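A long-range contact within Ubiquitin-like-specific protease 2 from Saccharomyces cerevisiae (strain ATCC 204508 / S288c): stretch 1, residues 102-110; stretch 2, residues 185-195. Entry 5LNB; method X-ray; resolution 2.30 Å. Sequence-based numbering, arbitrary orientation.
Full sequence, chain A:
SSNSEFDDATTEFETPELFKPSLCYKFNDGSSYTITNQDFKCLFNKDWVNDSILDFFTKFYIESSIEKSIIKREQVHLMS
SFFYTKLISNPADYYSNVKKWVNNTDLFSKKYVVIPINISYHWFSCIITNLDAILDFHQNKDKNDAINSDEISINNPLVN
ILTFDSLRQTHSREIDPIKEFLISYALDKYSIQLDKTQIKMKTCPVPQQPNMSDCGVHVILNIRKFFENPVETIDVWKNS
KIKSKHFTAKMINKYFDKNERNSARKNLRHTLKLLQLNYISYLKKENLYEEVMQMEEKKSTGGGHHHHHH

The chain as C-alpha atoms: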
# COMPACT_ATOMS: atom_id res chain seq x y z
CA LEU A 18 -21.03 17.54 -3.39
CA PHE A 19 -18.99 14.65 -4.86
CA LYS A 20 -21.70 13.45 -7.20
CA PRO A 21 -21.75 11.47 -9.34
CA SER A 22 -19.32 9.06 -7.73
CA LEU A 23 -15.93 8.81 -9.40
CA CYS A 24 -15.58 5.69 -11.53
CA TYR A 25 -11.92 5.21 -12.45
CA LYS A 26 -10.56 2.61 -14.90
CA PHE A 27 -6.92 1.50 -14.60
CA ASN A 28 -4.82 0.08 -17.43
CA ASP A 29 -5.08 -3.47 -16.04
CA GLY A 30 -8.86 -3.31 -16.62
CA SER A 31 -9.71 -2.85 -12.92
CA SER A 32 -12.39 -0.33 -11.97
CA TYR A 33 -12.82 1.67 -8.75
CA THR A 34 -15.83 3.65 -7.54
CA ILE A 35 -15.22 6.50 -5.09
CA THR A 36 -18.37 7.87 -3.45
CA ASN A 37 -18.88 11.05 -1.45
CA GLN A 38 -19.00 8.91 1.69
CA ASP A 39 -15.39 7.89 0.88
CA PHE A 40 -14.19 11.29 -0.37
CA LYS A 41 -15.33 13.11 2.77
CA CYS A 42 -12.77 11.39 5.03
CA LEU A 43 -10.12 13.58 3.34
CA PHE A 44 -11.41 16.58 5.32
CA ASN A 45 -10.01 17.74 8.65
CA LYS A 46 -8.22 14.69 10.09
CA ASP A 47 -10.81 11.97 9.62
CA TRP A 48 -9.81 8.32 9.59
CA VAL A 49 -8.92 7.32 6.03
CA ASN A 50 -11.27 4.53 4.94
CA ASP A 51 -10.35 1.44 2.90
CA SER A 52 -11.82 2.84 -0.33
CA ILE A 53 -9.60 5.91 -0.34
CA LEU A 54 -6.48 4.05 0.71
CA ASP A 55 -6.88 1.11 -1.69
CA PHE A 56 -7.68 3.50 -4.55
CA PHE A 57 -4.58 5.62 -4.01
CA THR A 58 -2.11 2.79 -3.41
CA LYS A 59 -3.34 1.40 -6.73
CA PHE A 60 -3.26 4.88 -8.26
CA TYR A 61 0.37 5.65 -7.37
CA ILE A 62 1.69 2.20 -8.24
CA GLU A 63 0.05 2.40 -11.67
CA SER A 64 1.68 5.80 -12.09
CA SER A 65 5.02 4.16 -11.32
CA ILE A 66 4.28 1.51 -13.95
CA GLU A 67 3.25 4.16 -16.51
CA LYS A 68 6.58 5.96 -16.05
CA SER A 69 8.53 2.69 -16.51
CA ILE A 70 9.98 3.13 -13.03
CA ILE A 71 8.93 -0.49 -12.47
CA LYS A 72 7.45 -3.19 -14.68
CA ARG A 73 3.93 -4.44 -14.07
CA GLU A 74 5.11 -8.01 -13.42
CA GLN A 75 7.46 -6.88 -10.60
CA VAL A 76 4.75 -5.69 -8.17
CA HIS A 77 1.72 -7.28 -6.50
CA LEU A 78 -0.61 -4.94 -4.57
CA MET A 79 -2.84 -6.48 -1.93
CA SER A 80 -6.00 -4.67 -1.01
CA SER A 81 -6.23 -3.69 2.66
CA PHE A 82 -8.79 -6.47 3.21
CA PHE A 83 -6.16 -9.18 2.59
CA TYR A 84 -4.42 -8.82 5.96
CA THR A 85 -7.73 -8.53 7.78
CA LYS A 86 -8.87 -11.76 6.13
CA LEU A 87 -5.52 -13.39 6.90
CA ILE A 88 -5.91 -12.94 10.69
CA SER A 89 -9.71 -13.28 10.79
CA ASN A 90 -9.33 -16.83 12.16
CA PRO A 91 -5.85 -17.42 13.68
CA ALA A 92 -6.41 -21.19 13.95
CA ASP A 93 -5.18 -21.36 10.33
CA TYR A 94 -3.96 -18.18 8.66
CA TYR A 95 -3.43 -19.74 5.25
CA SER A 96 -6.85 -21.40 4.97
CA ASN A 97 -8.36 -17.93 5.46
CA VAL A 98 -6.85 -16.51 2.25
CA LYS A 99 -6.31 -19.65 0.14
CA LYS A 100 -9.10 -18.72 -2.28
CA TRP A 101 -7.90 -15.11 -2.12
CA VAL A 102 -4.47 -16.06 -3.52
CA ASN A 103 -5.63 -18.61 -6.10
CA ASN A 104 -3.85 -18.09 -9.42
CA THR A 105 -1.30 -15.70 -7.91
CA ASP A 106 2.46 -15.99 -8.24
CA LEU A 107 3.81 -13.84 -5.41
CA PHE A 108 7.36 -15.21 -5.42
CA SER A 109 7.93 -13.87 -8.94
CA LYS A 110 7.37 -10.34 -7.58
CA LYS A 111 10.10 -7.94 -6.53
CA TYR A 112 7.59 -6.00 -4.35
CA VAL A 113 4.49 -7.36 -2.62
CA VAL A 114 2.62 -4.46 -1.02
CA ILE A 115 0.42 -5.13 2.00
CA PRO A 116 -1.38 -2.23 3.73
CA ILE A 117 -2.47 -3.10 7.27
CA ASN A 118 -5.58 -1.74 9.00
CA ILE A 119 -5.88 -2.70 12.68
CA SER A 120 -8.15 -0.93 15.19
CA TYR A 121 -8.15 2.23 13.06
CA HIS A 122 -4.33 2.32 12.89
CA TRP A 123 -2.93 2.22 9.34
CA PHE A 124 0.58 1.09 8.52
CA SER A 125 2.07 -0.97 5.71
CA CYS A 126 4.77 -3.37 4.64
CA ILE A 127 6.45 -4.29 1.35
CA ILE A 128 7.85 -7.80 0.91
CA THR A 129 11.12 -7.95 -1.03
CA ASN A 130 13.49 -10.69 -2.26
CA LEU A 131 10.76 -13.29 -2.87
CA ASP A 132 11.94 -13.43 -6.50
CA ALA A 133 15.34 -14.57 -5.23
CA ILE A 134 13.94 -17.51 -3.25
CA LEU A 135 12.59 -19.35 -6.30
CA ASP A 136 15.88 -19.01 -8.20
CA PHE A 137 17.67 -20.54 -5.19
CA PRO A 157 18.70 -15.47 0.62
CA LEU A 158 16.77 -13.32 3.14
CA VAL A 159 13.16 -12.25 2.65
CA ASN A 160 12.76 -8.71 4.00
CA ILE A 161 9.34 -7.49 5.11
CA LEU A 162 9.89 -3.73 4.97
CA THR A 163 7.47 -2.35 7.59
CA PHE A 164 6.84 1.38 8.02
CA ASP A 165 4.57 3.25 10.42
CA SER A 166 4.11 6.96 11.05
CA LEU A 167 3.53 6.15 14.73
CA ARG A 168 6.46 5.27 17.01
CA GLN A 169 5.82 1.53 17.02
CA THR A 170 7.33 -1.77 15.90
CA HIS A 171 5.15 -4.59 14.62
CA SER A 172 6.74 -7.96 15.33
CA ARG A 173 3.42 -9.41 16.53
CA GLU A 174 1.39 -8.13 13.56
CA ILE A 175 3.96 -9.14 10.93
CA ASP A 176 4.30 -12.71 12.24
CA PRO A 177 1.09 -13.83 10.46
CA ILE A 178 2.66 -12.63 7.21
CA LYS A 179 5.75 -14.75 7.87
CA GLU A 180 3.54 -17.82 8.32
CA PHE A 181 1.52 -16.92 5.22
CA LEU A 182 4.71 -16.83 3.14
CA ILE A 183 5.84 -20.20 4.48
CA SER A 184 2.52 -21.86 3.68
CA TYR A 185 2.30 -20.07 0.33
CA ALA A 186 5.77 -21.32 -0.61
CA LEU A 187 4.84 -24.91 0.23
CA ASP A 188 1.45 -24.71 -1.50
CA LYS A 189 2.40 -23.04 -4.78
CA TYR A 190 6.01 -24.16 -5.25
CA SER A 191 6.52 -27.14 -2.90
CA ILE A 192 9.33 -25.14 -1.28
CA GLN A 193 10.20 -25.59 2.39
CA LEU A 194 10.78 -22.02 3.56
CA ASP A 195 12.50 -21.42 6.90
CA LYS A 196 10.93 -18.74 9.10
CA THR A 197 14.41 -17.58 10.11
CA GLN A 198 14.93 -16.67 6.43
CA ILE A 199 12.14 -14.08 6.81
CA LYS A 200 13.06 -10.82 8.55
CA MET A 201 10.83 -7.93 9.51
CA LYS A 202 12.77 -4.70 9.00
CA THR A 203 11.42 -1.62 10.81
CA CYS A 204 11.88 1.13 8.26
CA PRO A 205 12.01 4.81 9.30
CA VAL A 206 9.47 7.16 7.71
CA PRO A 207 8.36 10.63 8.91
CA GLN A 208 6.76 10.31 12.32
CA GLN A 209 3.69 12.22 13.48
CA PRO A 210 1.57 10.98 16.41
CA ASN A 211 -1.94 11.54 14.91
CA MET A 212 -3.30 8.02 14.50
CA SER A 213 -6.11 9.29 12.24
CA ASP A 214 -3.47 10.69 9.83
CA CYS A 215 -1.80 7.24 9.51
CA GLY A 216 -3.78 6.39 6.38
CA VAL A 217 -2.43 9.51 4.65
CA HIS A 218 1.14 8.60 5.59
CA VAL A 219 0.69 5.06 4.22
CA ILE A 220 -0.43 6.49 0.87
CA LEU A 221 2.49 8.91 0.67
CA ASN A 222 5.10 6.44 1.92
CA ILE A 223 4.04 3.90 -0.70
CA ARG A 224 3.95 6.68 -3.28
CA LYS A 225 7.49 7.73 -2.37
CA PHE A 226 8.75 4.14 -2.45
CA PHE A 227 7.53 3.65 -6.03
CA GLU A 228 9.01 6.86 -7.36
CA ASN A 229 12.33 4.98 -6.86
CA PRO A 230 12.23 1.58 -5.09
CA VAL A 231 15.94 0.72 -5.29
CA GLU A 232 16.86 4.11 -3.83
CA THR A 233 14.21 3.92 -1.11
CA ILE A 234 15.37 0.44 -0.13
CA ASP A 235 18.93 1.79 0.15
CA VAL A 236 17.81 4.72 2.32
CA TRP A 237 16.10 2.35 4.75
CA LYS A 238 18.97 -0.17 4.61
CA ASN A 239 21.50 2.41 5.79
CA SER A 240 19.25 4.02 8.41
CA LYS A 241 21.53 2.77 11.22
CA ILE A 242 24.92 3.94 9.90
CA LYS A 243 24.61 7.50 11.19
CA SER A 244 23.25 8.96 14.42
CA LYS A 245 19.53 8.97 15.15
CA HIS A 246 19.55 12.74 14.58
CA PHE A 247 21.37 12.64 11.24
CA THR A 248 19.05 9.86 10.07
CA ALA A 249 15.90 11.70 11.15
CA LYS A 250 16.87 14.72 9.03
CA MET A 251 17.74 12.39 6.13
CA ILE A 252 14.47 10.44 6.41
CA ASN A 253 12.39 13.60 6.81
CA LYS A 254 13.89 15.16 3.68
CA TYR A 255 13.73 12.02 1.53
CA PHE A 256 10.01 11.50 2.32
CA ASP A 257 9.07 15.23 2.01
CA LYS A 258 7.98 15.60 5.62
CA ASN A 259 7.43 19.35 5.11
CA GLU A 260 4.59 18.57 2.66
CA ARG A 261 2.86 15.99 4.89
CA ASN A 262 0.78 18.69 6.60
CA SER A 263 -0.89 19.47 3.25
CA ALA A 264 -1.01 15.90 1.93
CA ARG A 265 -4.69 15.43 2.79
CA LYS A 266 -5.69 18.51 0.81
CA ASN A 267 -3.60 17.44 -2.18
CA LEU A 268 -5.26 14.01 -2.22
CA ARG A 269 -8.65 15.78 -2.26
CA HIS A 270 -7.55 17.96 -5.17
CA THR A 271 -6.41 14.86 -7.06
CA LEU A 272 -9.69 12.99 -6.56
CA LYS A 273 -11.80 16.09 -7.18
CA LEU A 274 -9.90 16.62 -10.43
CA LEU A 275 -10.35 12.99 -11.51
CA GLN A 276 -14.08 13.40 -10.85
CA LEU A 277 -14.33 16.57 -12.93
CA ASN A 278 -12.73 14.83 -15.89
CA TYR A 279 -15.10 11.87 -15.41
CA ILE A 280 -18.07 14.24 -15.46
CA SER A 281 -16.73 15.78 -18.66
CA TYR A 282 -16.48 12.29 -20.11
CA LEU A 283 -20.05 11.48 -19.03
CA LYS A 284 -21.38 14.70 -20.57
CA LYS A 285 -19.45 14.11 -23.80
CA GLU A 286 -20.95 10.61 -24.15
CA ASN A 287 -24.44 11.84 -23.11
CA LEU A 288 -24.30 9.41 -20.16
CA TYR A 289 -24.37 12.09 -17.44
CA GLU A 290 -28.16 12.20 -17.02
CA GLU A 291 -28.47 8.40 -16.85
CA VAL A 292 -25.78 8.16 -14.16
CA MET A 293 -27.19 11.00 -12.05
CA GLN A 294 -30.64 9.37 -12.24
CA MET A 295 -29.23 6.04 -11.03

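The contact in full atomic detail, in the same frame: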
# COMPACT_ATOMS: atom_id res chain seq x y z
N VAL A 102 -5.74 -16.04 -2.80
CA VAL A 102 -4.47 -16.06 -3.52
C VAL A 102 -4.44 -17.11 -4.62
O VAL A 102 -3.36 -17.43 -5.14
CB VAL A 102 -3.28 -16.26 -2.56
CG1 VAL A 102 -3.28 -15.17 -1.50
CG2 VAL A 102 -3.33 -17.66 -1.94
N ASN A 103 -5.59 -17.69 -4.97
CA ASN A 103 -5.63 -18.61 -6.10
C ASN A 103 -5.17 -17.91 -7.37
O ASN A 103 -5.53 -16.76 -7.64
CB ASN A 103 -7.05 -19.17 -6.28
CG ASN A 103 -7.12 -20.22 -7.38
OD1 ASN A 103 -7.71 -19.99 -8.44
ND2 ASN A 103 -6.51 -21.38 -7.14
N ASN A 104 -4.36 -18.61 -8.16
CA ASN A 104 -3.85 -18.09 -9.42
C ASN A 104 -3.05 -16.80 -9.24
O ASN A 104 -3.08 -15.91 -10.09
CB ASN A 104 -4.98 -17.88 -10.43
CG ASN A 104 -5.38 -19.18 -11.12
OD1 ASN A 104 -4.66 -20.18 -11.04
ND2 ASN A 104 -6.52 -19.17 -11.80
N THR A 105 -2.33 -16.71 -8.12
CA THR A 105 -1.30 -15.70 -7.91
C THR A 105 0.07 -16.36 -8.02
O THR A 105 0.21 -17.59 -7.98
CB THR A 105 -1.42 -15.04 -6.54
OG1 THR A 105 -1.27 -16.05 -5.53
CG2 THR A 105 -2.77 -14.32 -6.39
N ASP A 106 1.09 -15.52 -8.11
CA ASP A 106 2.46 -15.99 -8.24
C ASP A 106 3.36 -15.00 -7.51
O ASP A 106 4.20 -14.33 -8.09
CB ASP A 106 2.82 -16.13 -9.72
CG ASP A 106 4.20 -16.71 -9.94
OD1 ASP A 106 4.78 -17.27 -8.98
OD2 ASP A 106 4.71 -16.60 -11.08
N LEU A 107 3.18 -14.92 -6.18
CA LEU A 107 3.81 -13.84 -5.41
C LEU A 107 5.33 -13.90 -5.43
O LEU A 107 5.99 -12.86 -5.38
CB LEU A 107 3.31 -13.86 -3.97
CG LEU A 107 1.81 -13.60 -3.81
CD1 LEU A 107 1.39 -13.61 -2.34
CD2 LEU A 107 1.44 -12.27 -4.49
N PHE A 108 5.91 -15.10 -5.49
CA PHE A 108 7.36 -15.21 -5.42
C PHE A 108 8.05 -14.84 -6.73
O PHE A 108 9.28 -14.86 -6.78
CB PHE A 108 7.77 -16.63 -4.98
CG PHE A 108 7.56 -16.90 -3.50
CD1 PHE A 108 6.43 -16.45 -2.85
CD2 PHE A 108 8.51 -17.61 -2.78
CE1 PHE A 108 6.24 -16.70 -1.50
CE2 PHE A 108 8.32 -17.86 -1.43
CZ PHE A 108 7.19 -17.41 -0.79
N SER A 109 7.30 -14.49 -7.78
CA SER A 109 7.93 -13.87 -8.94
C SER A 109 7.94 -12.34 -8.83
O SER A 109 8.46 -11.67 -9.73
CB SER A 109 7.23 -14.30 -10.23
OG SER A 109 5.93 -13.74 -10.31
N LYS A 110 7.42 -11.79 -7.75
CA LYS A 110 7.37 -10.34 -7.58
C LYS A 110 8.60 -9.82 -6.84
O LYS A 110 9.07 -10.43 -5.88
CB LYS A 110 6.09 -9.96 -6.82
CG LYS A 110 4.82 -10.58 -7.39
CD LYS A 110 4.55 -10.05 -8.78
CE LYS A 110 3.63 -10.97 -9.56
NZ LYS A 110 3.42 -10.39 -10.91
N TYR A 185 2.37 -20.38 1.75
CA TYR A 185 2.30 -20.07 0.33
C TYR A 185 3.40 -20.78 -0.44
O TYR A 185 3.15 -21.41 -1.47
CB TYR A 185 2.38 -18.56 0.12
CG TYR A 185 2.08 -18.12 -1.29
CD1 TYR A 185 3.10 -18.06 -2.24
CD2 TYR A 185 0.79 -17.78 -1.68
CE1 TYR A 185 2.84 -17.66 -3.54
CE2 TYR A 185 0.51 -17.37 -2.98
CZ TYR A 185 1.54 -17.32 -3.91
OH TYR A 185 1.30 -16.92 -5.21
N ALA A 186 4.64 -20.68 0.05
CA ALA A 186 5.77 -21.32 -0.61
C ALA A 186 5.55 -22.82 -0.76
O ALA A 186 5.84 -23.40 -1.82
CB ALA A 186 7.05 -21.05 0.19
N LEU A 187 5.06 -23.47 0.29
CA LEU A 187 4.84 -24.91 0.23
C LEU A 187 3.70 -25.24 -0.74
O LEU A 187 3.80 -26.18 -1.53
CB LEU A 187 4.54 -25.45 1.63
CG LEU A 187 4.36 -26.97 1.70
CD1 LEU A 187 5.66 -27.69 1.36
CD2 LEU A 187 3.87 -27.41 3.07
N ASP A 188 2.63 -24.45 -0.69
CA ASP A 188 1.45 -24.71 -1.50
C ASP A 188 1.75 -24.50 -2.99
O ASP A 188 1.46 -25.37 -3.81
CB ASP A 188 0.31 -23.80 -1.05
CG ASP A 188 -0.96 -24.00 -1.84
OD1 ASP A 188 -1.17 -25.11 -2.39
OD2 ASP A 188 -1.77 -23.05 -1.90
N LYS A 189 2.30 -23.34 -3.36
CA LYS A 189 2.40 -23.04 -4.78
C LYS A 189 3.64 -23.64 -5.42
O LYS A 189 3.60 -24.01 -6.59
CB LYS A 189 2.40 -21.53 -5.04
CG LYS A 189 1.20 -20.78 -4.51
CD LYS A 189 -0.09 -21.38 -5.01
CE LYS A 189 -1.28 -20.56 -4.55
NZ LYS A 189 -2.56 -21.27 -4.86
N TYR A 190 4.75 -23.74 -4.68
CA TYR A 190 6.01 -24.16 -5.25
C TYR A 190 6.62 -25.39 -4.59
O TYR A 190 7.70 -25.80 -4.99
CB TYR A 190 7.04 -23.03 -5.21
CG TYR A 190 6.51 -21.67 -5.57
CD1 TYR A 190 6.24 -21.33 -6.90
CD2 TYR A 190 6.29 -20.71 -4.57
CE1 TYR A 190 5.76 -20.06 -7.23
CE2 TYR A 190 5.80 -19.44 -4.89
CZ TYR A 190 5.54 -19.13 -6.21
OH TYR A 190 5.06 -17.87 -6.52
N SER A 191 5.97 -25.98 -3.59
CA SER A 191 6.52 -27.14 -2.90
C SER A 191 7.88 -26.84 -2.28
O SER A 191 8.74 -27.71 -2.19
CB SER A 191 6.61 -28.35 -3.84
OG SER A 191 5.32 -28.80 -4.19
N ILE A 192 8.08 -25.60 -1.87
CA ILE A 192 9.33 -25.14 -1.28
C ILE A 192 9.17 -25.12 0.23
O ILE A 192 8.17 -24.61 0.76
CB ILE A 192 9.71 -23.74 -1.81
CG1 ILE A 192 10.44 -23.86 -3.16
CG2 ILE A 192 10.54 -22.98 -0.79
CD1 ILE A 192 10.68 -22.50 -3.82
N GLN A 193 10.14 -25.67 0.94
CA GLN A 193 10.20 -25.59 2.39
C GLN A 193 10.95 -24.31 2.75
O GLN A 193 12.16 -24.20 2.53
CB GLN A 193 10.87 -26.83 2.97
CG GLN A 193 9.98 -28.07 2.95
CD GLN A 193 10.70 -29.31 3.44
OE1 GLN A 193 11.55 -29.87 2.75
NE2 GLN A 193 10.38 -29.74 4.66
N LEU A 194 10.23 -23.33 3.28
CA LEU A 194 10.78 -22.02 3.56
C LEU A 194 10.96 -21.87 5.07
O LEU A 194 10.01 -22.05 5.83
CB LEU A 194 9.88 -20.92 3.02
CG LEU A 194 10.43 -19.51 3.21
CD1 LEU A 194 11.78 -19.40 2.50
CD2 LEU A 194 9.44 -18.49 2.68
N ASP A 195 12.18 -21.54 5.48
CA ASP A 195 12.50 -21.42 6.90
C ASP A 195 12.10 -20.04 7.41
O ASP A 195 12.47 -19.02 6.82
CB ASP A 195 13.98 -21.67 7.13
CG ASP A 195 14.25 -22.30 8.48
OD1 ASP A 195 13.36 -22.23 9.35
OD2 ASP A 195 15.36 -22.86 8.68
O HOH W 1 -3.24 -21.05 -7.54

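Stretch 1 is mostly loop. A type II beta turn runs from V102 to T105, closed by T105 N donating to V102 O at 3.2 Å, and a short 3-10 segment follows at 107-109. Stretch 2 opens in the last part of a helix that ends at Y190; S191, with phi/psi of 58/31°, is the first residue to leave helical geometry, and an extended run follows it. The two backbones stay well apart: the CA atoms of D106 and K189 are 7.9 Å from each other, as are those of F108 and A186. No backbone-to-backbone hydrogen bond joins them, so side chains must fill the gap, and together the stretches bury 476 Å².

Two tyrosines of the helix, Y185 and Y190, carry all four direct hydrogen bonds of the contact, each using its hydroxyl as both donor and acceptor. Y185 OH donates to T105 OG1 at 2.7 Å and accepts from L107 N at 2.9 Å, with an N-H...O angle of 166°, close to linear. T105 OG1 in turn donates to V102 O at 2.5 Å, which ties the tyrosine to the turn through a short relay. Y190 repeats the pattern: its OH donates to D106 OD1 at 2.5 Å, a short bond to a carboxylate, and accepts from F108 N at 3.1 Å and 148°. The CA-to-CB bond of D106 points away from stretch 2, yet the t rotamer of chi1 (-176°) goes with a carboxylate that comes back within reach.

Around these bonds the apolar surfaces close up. F108, pointing toward stretch 2, has 105 Å² covered. Its ring lies at 18° to that of Y185, but with centroids 5.6 Å apart the two are slid past each other and barely overlap; the nearest atoms are F108 CE1 and Y185 CD1, at 3.5 Å. Against Y190 the planes meet obliquely at 46°, with Y190 CD2 over one face of the F108 ring. F108 CZ reaches A186 CB at 3.8 Å and L194 CD2, at the ring edge, at 4.3 Å. One face of Y185 is covered by L107, whose CD1 sits 4.1 Å from the ring centroid and 20° off the normal, a CH-pi contact. V102 CB meets the ring edge at Y185 CE2, 4.0 Å away.

At the periphery, K189 extends beside the turn, its CE 3.8 Å from V102 O. A water bridges the stretches there, accepting from both N104 N and K189 NZ at 2.8 Å each.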